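Local coordinates for protein neuraminidase (Influenza A virus, PDB 4K3Y) that forms the six-bladed beta-propeller head of an influenza neuraminidase-like surface protein, and probably lacks the sialidase activity of true influenza neuraminidases, at residues C[23-28]-C[82-87]; C[134-137]-C[141-144]; C[238-241]-C[247-250]; C[265-270]-C[334-339]. One frame throughout, in Å; residues are numbered along the deposited sequence.

Contact 1 (C[23-28]-C[82-87]); sequences PTYRGE and VKLGDP
Tyr25 and Leu84 each set CG opposite the backbone nitrogen, with chi1 176° and 177°, and this sends the phenol ring and the isobutyl group into the seam between two blades of the six-bladed beta-propeller. Strand 20-26 is the outermost strand of the blade built mostly from the end of the chain, the usual way a propeller closes its circle. Strand 78-83 belongs to the first blade in chain order, and a type II turn from Lys83 to Asp86 follows it. The backbone bond from Asp86 N to Lys83 O, 2.9 Å, closes that turn. Gly85 sits in it at a positive phi (123°), where a beta carbon would be jammed against the preceding carbonyl oxygen.

Leu84 reaches the tyrosine with a single methyl group: CD1 lies 3.8 Å from Tyr25 CG and 3.9 Å from Tyr25 CB, at the root of the ring. The two side chains run past each other at a slant. Arg55 and Leu353 also pack on Tyr25, and Phe95 of a second subunit meets its ring edge-to-face, so this seam continues into the tetramer interface. Further out along the ring, the backbone of the turn takes over from Leu84: Tyr25 CD1 lies 3.7 Å from Gly85 CA, and Tyr25 CE1 is 3.8 Å from that same carbon.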
loop_
_atom_site.group_PDB
_atom_site.type_symbol
_atom_site.label_atom_id
_atom_site.label_comp_id
_atom_site.label_asym_id
_atom_site.label_seq_id
_atom_site.Cartn_x
_atom_site.Cartn_y
_atom_site.Cartn_z
ATOM N N PRO C 23 10.951 -17.054 -18.891
ATOM C CA PRO C 23 10.379 -15.772 -18.443
ATOM C C PRO C 23 10.109 -15.690 -16.928
ATOM O O PRO C 23 9.759 -16.671 -16.258
ATOM C CB PRO C 23 9.056 -15.669 -19.213
ATOM C CG PRO C 23 8.820 -17.041 -19.807
ATOM C CD PRO C 23 10.171 -17.673 -19.972
ATOM N N THR C 24 10.277 -14.496 -16.383
ATOM C CA THR C 24 9.945 -14.278 -14.987
ATOM C C THR C 24 8.783 -13.305 -14.885
ATOM O O THR C 24 7.936 -13.427 -14.009
ATOM C CB THR C 24 11.142 -13.748 -14.228
ATOM O OG1 THR C 24 11.693 -12.632 -14.939
ATOM C CG2 THR C 24 12.193 -14.829 -14.153
ATOM N N TYR C 25 8.743 -12.349 -15.802
ATOM C CA TYR C 25 7.597 -11.469 -15.918
ATOM C C TYR C 25 7.158 -11.382 -17.367
ATOM O O TYR C 25 7.992 -11.401 -18.287
ATOM C CB TYR C 25 7.918 -10.077 -15.392
ATOM C CG TYR C 25 6.791 -9.110 -15.588
ATOM C CD1 TYR C 25 5.677 -9.151 -14.763
ATOM C CD2 TYR C 25 6.833 -8.154 -16.599
ATOM C CE1 TYR C 25 4.632 -8.262 -14.929
ATOM C CE2 TYR C 25 5.788 -7.257 -16.779
ATOM C CZ TYR C 25 4.685 -7.317 -15.941
ATOM O OH TYR C 25 3.629 -6.442 -16.098
ATOM N N ARG C 26 5.846 -11.289 -17.569
ATOM C CA ARG C 26 5.301 -11.162 -18.914
ATOM C C ARG C 26 4.078 -10.270 -18.921
ATOM O O ARG C 26 2.963 -10.718 -18.637
ATOM C CB ARG C 26 4.953 -12.527 -19.501
ATOM C CG ARG C 26 4.394 -12.436 -20.896
ATOM C CD ARG C 26 4.382 -13.775 -21.577
ATOM N NE ARG C 26 3.197 -14.555 -21.259
ATOM C CZ ARG C 26 2.923 -15.734 -21.813
ATOM N NH1 ARG C 26 3.760 -16.247 -22.703
ATOM N NH2 ARG C 26 1.818 -16.406 -21.482
ATOM N N GLY C 27 4.290 -9.003 -19.254
ATOM C CA GLY C 27 3.197 -8.047 -19.290
ATOM C C GLY C 27 2.017 -8.480 -20.147
ATOM O O GLY C 27 2.148 -9.285 -21.076
ATOM N N GLU C 28 0.861 -7.916 -19.834
ATOM C CA GLU C 28 -0.406 -8.318 -20.421
ATOM C C GLU C 28 -0.417 -8.040 -21.918
ATOM O O GLU C 28 -1.064 -8.760 -22.696
ATOM C CB GLU C 28 -1.548 -7.572 -19.706
ATOM C CG GLU C 28 -2.761 -8.429 -19.338
ATOM C CD GLU C 28 -2.385 -9.787 -18.768
ATOM O OE1 GLU C 28 -1.563 -9.828 -17.823
ATOM O OE2 GLU C 28 -2.913 -10.814 -19.269
ATOM N N VAL C 82 7.577 0.712 -10.536
ATOM C CA VAL C 82 6.710 -0.195 -9.783
ATOM C C VAL C 82 7.538 -1.404 -9.388
ATOM O O VAL C 82 8.640 -1.607 -9.897
ATOM C CB VAL C 82 5.484 -0.678 -10.592
ATOM C CG1 VAL C 82 4.574 0.500 -10.952
ATOM C CG2 VAL C 82 5.941 -1.436 -11.834
ATOM N N LYS C 83 7.032 -2.202 -8.463
ATOM C CA LYS C 83 7.715 -3.439 -8.152
ATOM C C LYS C 83 7.492 -4.321 -9.363
ATOM O O LYS C 83 6.347 -4.445 -9.825
ATOM C CB LYS C 83 7.102 -4.077 -6.914
ATOM C CG LYS C 83 7.840 -5.277 -6.377
ATOM C CD LYS C 83 6.897 -6.050 -5.488
ATOM C CE LYS C 83 7.612 -7.035 -4.588
ATOM N NZ LYS C 83 6.610 -7.692 -3.694
ATOM N N LEU C 84 8.567 -4.889 -9.912
ATOM C CA LEU C 84 8.427 -5.810 -11.050
ATOM C C LEU C 84 7.483 -6.955 -10.696
ATOM O O LEU C 84 7.727 -7.692 -9.737
ATOM C CB LEU C 84 9.773 -6.380 -11.484
ATOM C CG LEU C 84 9.676 -7.409 -12.621
ATOM C CD1 LEU C 84 9.297 -6.758 -13.954
ATOM C CD2 LEU C 84 10.985 -8.182 -12.755
ATOM N N GLY C 85 6.408 -7.093 -11.470
ATOM C CA GLY C 85 5.394 -8.109 -11.223
ATOM C C GLY C 85 4.050 -7.437 -11.058
ATOM O O GLY C 85 2.994 -8.050 -11.261
ATOM N N ASP C 86 4.112 -6.160 -10.675
ATOM C CA ASP C 86 2.939 -5.329 -10.438
ATOM C C ASP C 86 2.645 -4.534 -11.698
ATOM O O ASP C 86 3.568 -4.116 -12.402
ATOM C CB ASP C 86 3.202 -4.364 -9.274
ATOM C CG ASP C 86 3.101 -5.035 -7.904
ATOM O OD1 ASP C 86 3.047 -6.287 -7.827
ATOM O OD2 ASP C 86 3.083 -4.296 -6.894
ATOM N N PRO C 87 1.355 -4.326 -11.991
ATOM C CA PRO C 87 0.947 -3.482 -13.117
ATOM C C PRO C 87 1.184 -2.012 -12.775
ATOM O O PRO C 87 1.167 -1.647 -11.593
ATOM C CB PRO C 87 -0.554 -3.743 -13.201
ATOM C CG PRO C 87 -0.952 -3.979 -11.764
ATOM C CD PRO C 87 0.203 -4.755 -11.173
#

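Contact 2 (C[134-137]-C[141-144])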
loop_
_atom_site.group_PDB
_atom_site.type_symbol
_atom_site.label_atom_id
_atom_site.label_comp_id
_atom_site.label_asym_id
_atom_site.label_seq_id
_atom_site.Cartn_x
_atom_site.Cartn_y
_atom_site.Cartn_z
ATOM N N ILE C 134 24.592 17.074 -13.278
ATOM C CA ILE C 134 25.633 16.978 -14.299
ATOM C C ILE C 134 25.274 17.751 -15.564
ATOM O O ILE C 134 24.124 17.719 -16.008
ATOM C CB ILE C 134 25.913 15.517 -14.667
ATOM C CG1 ILE C 134 26.308 14.727 -13.417
ATOM C CG2 ILE C 134 27.007 15.440 -15.727
ATOM C CD1 ILE C 134 26.615 13.256 -13.693
ATOM N N HIS C 135 26.262 18.437 -16.144
ATOM C CA HIS C 135 26.006 19.322 -17.286
ATOM C C HIS C 135 26.821 19.012 -18.538
ATOM O O HIS C 135 27.963 18.534 -18.455
ATOM C CB HIS C 135 26.188 20.780 -16.874
ATOM C CG HIS C 135 25.314 21.179 -15.738
ATOM N ND1 HIS C 135 25.660 20.958 -14.419
ATOM C CD2 HIS C 135 24.082 21.746 -15.713
ATOM C CE1 HIS C 135 24.694 21.395 -13.634
ATOM N NE2 HIS C 135 23.724 21.878 -14.394
ATOM N N PRO C 136 26.223 19.281 -19.711
ATOM C CA PRO C 136 26.910 19.008 -20.978
ATOM C C PRO C 136 28.072 19.959 -21.229
ATOM O O PRO C 136 27.931 21.172 -21.099
ATOM C CB PRO C 136 25.807 19.204 -22.035
ATOM C CG PRO C 136 24.781 20.084 -21.368
ATOM C CD PRO C 136 24.833 19.744 -19.907
ATOM N N THR C 137 29.221 19.389 -21.566
ATOM C CA THR C 137 30.328 20.155 -22.114
ATOM C C THR C 137 30.078 20.338 -23.613
ATOM O O THR C 137 29.964 21.465 -24.112
ATOM C CB THR C 137 31.682 19.425 -21.887
ATOM O OG1 THR C 137 32.129 18.798 -23.098
ATOM C CG2 THR C 137 31.537 18.359 -20.812
ATOM N N PRO C 141 21.959 17.113 -26.181
ATOM C CA PRO C 141 21.530 16.951 -24.793
ATOM C C PRO C 141 22.201 15.724 -24.164
ATOM O O PRO C 141 22.563 14.775 -24.878
ATOM C CB PRO C 141 20.026 16.719 -24.947
ATOM C CG PRO C 141 19.938 15.903 -26.217
ATOM C CD PRO C 141 21.075 16.384 -27.112
ATOM N N LEU C 142 22.390 15.761 -22.848
ATOM C CA LEU C 142 22.923 14.613 -22.111
ATOM C C LEU C 142 21.998 13.402 -22.238
ATOM O O LEU C 142 20.772 13.550 -22.371
ATOM C CB LEU C 142 23.131 14.969 -20.632
ATOM C CG LEU C 142 24.559 15.261 -20.152
ATOM C CD1 LEU C 142 25.473 15.755 -21.278
ATOM C CD2 LEU C 142 24.548 16.261 -19.013
ATOM N N ARG C 143 22.587 12.209 -22.203
ATOM C CA ARG C 143 21.827 10.964 -22.339
ATOM C C ARG C 143 22.263 9.900 -21.334
ATOM O O ARG C 143 23.429 9.471 -21.342
ATOM C CB ARG C 143 22.022 10.379 -23.738
ATOM C CG ARG C 143 21.335 11.110 -24.876
ATOM C CD ARG C 143 22.142 10.924 -26.158
ATOM N NE ARG C 143 22.921 12.123 -26.419
ATOM C CZ ARG C 143 24.106 12.147 -27.016
ATOM N NH1 ARG C 143 24.678 11.029 -27.436
ATOM N NH2 ARG C 143 24.714 13.307 -27.202
ATOM N N THR C 144 21.331 9.442 -20.499
ATOM C CA THR C 144 21.605 8.289 -19.623
ATOM C C THR C 144 21.633 6.970 -20.400
ATOM O O THR C 144 21.305 6.931 -21.590
ATOM C CB THR C 144 20.571 8.161 -18.507
ATOM O OG1 THR C 144 19.380 7.545 -19.020
ATOM C CG2 THR C 144 20.243 9.536 -17.930
#
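Arg143 NE bonds to Pro141 O at 3.1 Å, bridging over Leu142, the residue whose methyl groups meet Pro136 and Ile134. The carbonyl is met almost end-on, with a C=O...N angle of 168°, while the oxygen lies somewhat out of the guanidinium plane. The bond spans two residues of the same segment and ties the arginine side chain back to the backbone two residues earlier; the far end of the guanidinium makes a salt bridge with Glu195 through NH1.

Leu142 points the other way, into the bend opposite, and splits its two methyls between neighbouring residues. CD1 goes to the proline ring, 3.5 Å from Pro136 CB. CD2 settles against the backbone just before it, 3.4 Å from Ile134 O and 3.5 Å from Pro136 N, and is also 3.6 Å from the ring carbon Pro136 CD.

Both segments belong to the connection that leaves strand 129-134, the outer strand of the second propeller blade, and leads to strand 150-152 of the third. The chain doubles back on itself here, with a cis peptide before Pro141, and Leu142 lies beside Pro136.

Ile134 adds a lighter touch from the end of the strand: its CG2 branch, opposite the backbone nitrogen, stands 4.2 Å from Leu142 CD2, and the two side chains cross at about a right angle. Val122 also packs on both Ile134 and Leu142, while Asp162 of strand 155-162 touches Leu142 and Pro136. On the far side of the bend, His135 packs on Ser362 of a third subunit.

Contact 3 (C[238-241]-C[247-250])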
loop_
_atom_site.group_PDB
_atom_site.type_symbol
_atom_site.label_atom_id
_atom_site.label_comp_id
_atom_site.label_asym_id
_atom_site.label_seq_id
_atom_site.Cartn_x
_atom_site.Cartn_y
_atom_site.Cartn_z
ATOM N N GLY C 238 30.228 -12.736 -36.698
ATOM C CA GLY C 238 29.429 -12.324 -37.832
ATOM C C GLY C 238 27.936 -12.421 -37.594
ATOM O O GLY C 238 27.157 -12.111 -38.497
ATOM N N PHE C 239 27.539 -12.857 -36.393
ATOM C CA PHE C 239 26.129 -12.832 -35.956
ATOM C C PHE C 239 25.768 -11.423 -35.454
ATOM O O PHE C 239 26.011 -11.070 -34.294
ATOM C CB PHE C 239 25.897 -13.864 -34.854
ATOM C CG PHE C 239 24.442 -14.089 -34.508
ATOM C CD1 PHE C 239 23.608 -14.768 -35.383
ATOM C CD2 PHE C 239 23.921 -13.663 -33.283
ATOM C CE1 PHE C 239 22.271 -15.006 -35.064
ATOM C CE2 PHE C 239 22.582 -13.891 -32.961
ATOM C CZ PHE C 239 21.755 -14.561 -33.851
ATOM N N LEU C 240 25.182 -10.630 -36.339
ATOM C CA LEU C 240 25.069 -9.196 -36.124
ATOM C C LEU C 240 24.018 -8.813 -35.096
ATOM O O LEU C 240 22.823 -9.063 -35.291
ATOM C CB LEU C 240 24.782 -8.498 -37.455
ATOM C CG LEU C 240 25.871 -8.695 -38.506
ATOM C CD1 LEU C 240 25.614 -7.813 -39.719
ATOM C CD2 LEU C 240 27.239 -8.411 -37.904
ATOM N N GLY C 241 24.475 -8.158 -34.030
ATOM C CA GLY C 241 23.633 -7.817 -32.899
ATOM C C GLY C 241 22.662 -6.652 -33.046
ATOM O O GLY C 241 21.568 -6.679 -32.450
ATOM N N ILE C 247 22.957 -8.631 -43.877
ATOM C CA ILE C 247 23.144 -10.082 -43.782
ATOM C C ILE C 247 24.232 -10.439 -42.763
ATOM O O ILE C 247 25.174 -9.663 -42.558
ATOM C CB ILE C 247 23.513 -10.682 -45.172
ATOM C CG1 ILE C 247 22.504 -10.228 -46.221
ATOM C CG2 ILE C 247 23.565 -12.212 -45.141
ATOM C CD1 ILE C 247 22.514 -11.066 -47.482
ATOM N N ASP C 248 24.102 -11.596 -42.110
ATOM C CA ASP C 248 25.178 -12.096 -41.256
ATOM C C ASP C 248 26.470 -12.277 -42.075
ATOM O O ASP C 248 26.418 -12.613 -43.259
ATOM C CB ASP C 248 24.762 -13.398 -40.571
ATOM C CG ASP C 248 23.834 -13.164 -39.374
ATOM O OD1 ASP C 248 23.797 -12.012 -38.866
ATOM O OD2 ASP C 248 23.156 -14.136 -38.940
ATOM N N THR C 249 27.621 -12.029 -41.457
ATOM C CA THR C 249 28.883 -12.085 -42.188
ATOM C C THR C 249 29.743 -13.258 -41.747
ATOM O O THR C 249 29.354 -14.045 -40.882
ATOM C CB THR C 249 29.711 -10.786 -42.013
ATOM O OG1 THR C 249 30.378 -10.795 -40.744
ATOM C CG2 THR C 249 28.820 -9.574 -42.100
ATOM N N THR C 250 30.917 -13.369 -42.359
ATOM C CA THR C 250 31.973 -14.219 -41.831
ATOM C C THR C 250 32.467 -13.597 -40.528
ATOM O O THR C 250 32.239 -12.413 -40.275
ATOM C CB THR C 250 33.157 -14.318 -42.811
ATOM O OG1 THR C 250 33.535 -12.999 -43.234
ATOM C CG2 THR C 250 32.778 -15.161 -44.023
#
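The long loop that carries the chain from strand 230-233, the outer strand of one propeller blade, to strand 268-269 of the next folds back on itself here, and the disulfide Cys236-Cys253 brackets the doubled-back portion. Two hydrogen bonds fasten its arms together. One is backbone to backbone, from Thr249 N to Gly238 O at 3.0 Å. The other runs from Leu240 N to Asp248 OD1, 3.2 Å long and nearly straight at 173°, and it reaches the oxygen from above the carboxylate plane.

Asp248 gets there because its CG stands opposite its own carbonyl carbon (chi1 -78°), which swings the carboxylate across to the other arm. There it lies alongside Phe239 and points the same way, with OD2 3.6 Å from Phe239 CD1 and the two planes 48° apart. Leu240 slides past it in the opposite direction and lays CD1 3.4 Å from Ile247 O. Gly238 faces the other arm so closely that a beta carbon would run into Thr249 O; its CA-H points at that oxygen instead, 3.5 Å from CA.

Arg278 is the main polar partner of the aspartate: NH1 forms a salt bridge with OD1 and also bonds Leu240 O, and the same arginine makes a cation-pi contact with Phe239. OD1 thus serves a backbone N-H and a guanidinium together, and such partners would be expected to hold the carboxylate in its charged form.

Contact 4 (C[265-270]-C[334-339]); sequences QGFMIE and LCFWIE
Phe267 crosses Phe336 at about a right angle, side chain to side chain, and brings its CZ corner over one face of the Phe336 ring. The centroids are 4.7 Å apart and the planes 37° from each other, an oblique pairing. Each ring is carried into the gap by a CG placed between its backbone nitrogen and carbonyl carbon (chi1 62° in both). Trp21 meets Phe336 edge-to-face, and Ile290 touches both phenylalanines.

Ile269 and Leu334 approach differently: they reach toward each other tip to tip. Leu334 offers CD2 to both branches of the isoleucine, 3.8 Å from Ile269 CG2 and 3.9 Å from Ile269 CD1.

At the other end an extended Gln265 comes up to the indole of Trp337 at its edge, near the ring plane, with OE1 3.9 Å from CH2. The amide plane is nearly perpendicular to the indole, at 88°. The amide nitrogen is turned to another loop, where NE2 bonds Ala146 O.

The two segments run in nearly opposite directions, yet their backbones stay well apart, with Phe267 CA 8.6 Å from Phe336 CA, so side chains alone fill the space. Strand 268-269 opens one blade, and strand 335-343, held to its neighbour by the disulfide Cys335-Cys357, lies within the next. Such largely apolar filling between the faces of successive sheets is the way blades join in the beta-propeller of the neuraminidase family.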
loop_
_atom_site.group_PDB
_atom_site.type_symbol
_atom_site.label_atom_id
_atom_site.label_comp_id
_atom_site.label_asym_id
_atom_site.label_seq_id
_atom_site.Cartn_x
_atom_site.Cartn_y
_atom_site.Cartn_z
ATOM N N GLN C 265 18.939 -0.194 -28.510
ATOM C CA GLN C 265 19.571 -0.720 -27.308
ATOM C C GLN C 265 19.356 -2.217 -27.249
ATOM O O GLN C 265 18.241 -2.717 -27.471
ATOM C CB GLN C 265 18.969 -0.049 -26.076
ATOM C CG GLN C 265 19.432 -0.530 -24.731
ATOM C CD GLN C 265 18.891 0.383 -23.645
ATOM O OE1 GLN C 265 17.776 0.923 -23.773
ATOM N NE2 GLN C 265 19.690 0.606 -22.593
ATOM N N GLY C 266 20.439 -2.924 -26.960
ATOM C CA GLY C 266 20.415 -4.367 -26.882
ATOM C C GLY C 266 21.713 -4.780 -26.249
ATOM O O GLY C 266 22.566 -3.923 -25.971
ATOM N N PHE C 267 21.879 -6.085 -26.050
ATOM C CA PHE C 267 22.962 -6.581 -25.215
ATOM C C PHE C 267 23.697 -7.771 -25.817
ATOM O O PHE C 267 23.197 -8.466 -26.712
ATOM C CB PHE C 267 22.410 -6.973 -23.826
ATOM C CG PHE C 267 21.379 -8.089 -23.871
ATOM C CD1 PHE C 267 20.019 -7.798 -24.012
ATOM C CD2 PHE C 267 21.769 -9.429 -23.773
ATOM C CE1 PHE C 267 19.066 -8.819 -24.065
ATOM C CE2 PHE C 267 20.810 -10.459 -23.822
ATOM C CZ PHE C 267 19.465 -10.154 -23.975
ATOM N N MET C 268 24.903 -7.978 -25.302
ATOM C CA MET C 268 25.671 -9.192 -25.504
ATOM C C MET C 268 26.096 -9.660 -24.113
ATOM O O MET C 268 26.280 -8.833 -23.204
ATOM C CB MET C 268 26.902 -8.912 -26.363
ATOM C CG MET C 268 26.613 -8.566 -27.831
ATOM S SD MET C 268 28.090 -7.998 -28.707
ATOM C CE MET C 268 27.466 -7.800 -30.389
ATOM N N ILE C 269 26.238 -10.970 -23.927
ATOM C CA ILE C 269 26.771 -11.466 -22.666
ATOM C C ILE C 269 28.105 -12.158 -22.897
ATOM O O ILE C 269 28.175 -13.139 -23.644
ATOM C CB ILE C 269 25.825 -12.462 -21.963
ATOM C CG1 ILE C 269 24.450 -11.833 -21.731
ATOM C CG2 ILE C 269 26.450 -12.941 -20.637
ATOM C CD1 ILE C 269 23.411 -12.808 -21.194
ATOM N N GLU C 270 29.157 -11.653 -22.254
ATOM C CA GLU C 270 30.493 -12.242 -22.391
ATOM C C GLU C 270 30.833 -13.186 -21.235
ATOM O O GLU C 270 30.812 -12.796 -20.058
ATOM C CB GLU C 270 31.561 -11.154 -22.497
ATOM C CG GLU C 270 32.978 -11.667 -22.309
ATOM C CD GLU C 270 33.543 -12.322 -23.556
ATOM O OE1 GLU C 270 32.778 -12.562 -24.514
ATOM O OE2 GLU C 270 34.764 -12.591 -23.578
ATOM N N LEU C 334 21.832 -13.781 -13.671
ATOM C CA LEU C 334 21.773 -12.777 -14.729
ATOM C C LEU C 334 20.445 -12.868 -15.474
ATOM O O LEU C 334 19.948 -13.960 -15.780
ATOM C CB LEU C 334 22.945 -12.969 -15.700
ATOM C CG LEU C 334 23.201 -11.891 -16.749
ATOM C CD1 LEU C 334 23.210 -10.495 -16.114
ATOM C CD2 LEU C 334 24.514 -12.165 -17.498
ATOM N N CYS C 335 19.870 -11.710 -15.758
ATOM C CA CYS C 335 18.582 -11.640 -16.443
ATOM C C CYS C 335 18.583 -10.578 -17.536
ATOM O O CYS C 335 19.473 -9.722 -17.589
ATOM C CB CYS C 335 17.480 -11.278 -15.441
ATOM S SG CYS C 335 17.293 -12.431 -14.081
ATOM N N PHE C 336 17.572 -10.617 -18.394
ATOM C CA PHE C 336 17.355 -9.499 -19.314
ATOM C C PHE C 336 15.879 -9.132 -19.469
ATOM O O PHE C 336 14.980 -9.954 -19.219
ATOM C CB PHE C 336 18.047 -9.708 -20.683
ATOM C CG PHE C 336 17.550 -10.888 -21.454
ATOM C CD1 PHE C 336 16.447 -10.764 -22.295
ATOM C CD2 PHE C 336 18.202 -12.115 -21.376
ATOM C CE1 PHE C 336 15.981 -11.858 -23.027
ATOM C CE2 PHE C 336 17.743 -13.218 -22.113
ATOM C CZ PHE C 336 16.630 -13.085 -22.934
ATOM N N TRP C 337 15.648 -7.873 -19.835
ATOM C CA TRP C 337 14.310 -7.396 -20.138
ATOM C C TRP C 337 14.237 -7.033 -21.619
ATOM O O TRP C 337 15.206 -6.538 -22.195
ATOM C CB TRP C 337 13.941 -6.181 -19.277
ATOM C CG TRP C 337 14.948 -5.053 -19.363
ATOM C CD1 TRP C 337 15.935 -4.784 -18.469
ATOM C CD2 TRP C 337 15.054 -4.051 -20.391
ATOM N NE1 TRP C 337 16.648 -3.680 -18.863
ATOM C CE2 TRP C 337 16.131 -3.208 -20.039
ATOM C CE3 TRP C 337 14.346 -3.784 -21.572
ATOM C CZ2 TRP C 337 16.532 -2.122 -20.831
ATOM C CZ3 TRP C 337 14.747 -2.702 -22.360
ATOM C CH2 TRP C 337 15.831 -1.886 -21.983
ATOM N N ILE C 338 13.076 -7.286 -22.215
ATOM C CA ILE C 338 12.783 -6.919 -23.588
ATOM C C ILE C 338 11.564 -6.006 -23.649
ATOM O O ILE C 338 10.463 -6.431 -23.298
ATOM C CB ILE C 338 12.414 -8.159 -24.410
ATOM C CG1 ILE C 338 13.481 -9.255 -24.281
ATOM C CG2 ILE C 338 12.151 -7.778 -25.872
ATOM C CD1 ILE C 338 13.156 -10.505 -25.110
ATOM N N GLU C 339 11.745 -4.768 -24.112
ATOM C CA GLU C 339 10.600 -3.885 -24.396
ATOM C C GLU C 339 9.876 -4.267 -25.716
ATOM O O GLU C 339 10.495 -4.514 -26.757
ATOM C CB GLU C 339 11.010 -2.408 -24.366
ATOM C CG GLU C 339 9.840 -1.420 -24.241
ATOM C CD GLU C 339 10.294 0.022 -23.960
ATOM O OE1 GLU C 339 11.289 0.499 -24.576
ATOM O OE2 GLU C 339 9.648 0.683 -23.114
#

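Overall arrangement
The four contacts follow one another along the chain without touching. Contact 4 is the deep one, its centre about 6 Å from that of the chain, whereas contacts 1, 2 and 3 lie 16 to 22 Å out. Contacts 1 and 4 reach the same sheet, the closing blade, with centres about 17 Å apart. Contact 3 comes within about 5 Å of contact 4 at the nearest atoms, where the Met268 side chain reaches toward the 238-241 segment. Contact 2 lies about 31 Å from contact 1 and 33 Å from contact 3, centre to centre. The bound calcium ion lies about 9 Å from the Leu240 side chain of contact 3 and 11 Å from that of Gln265 in contact 4.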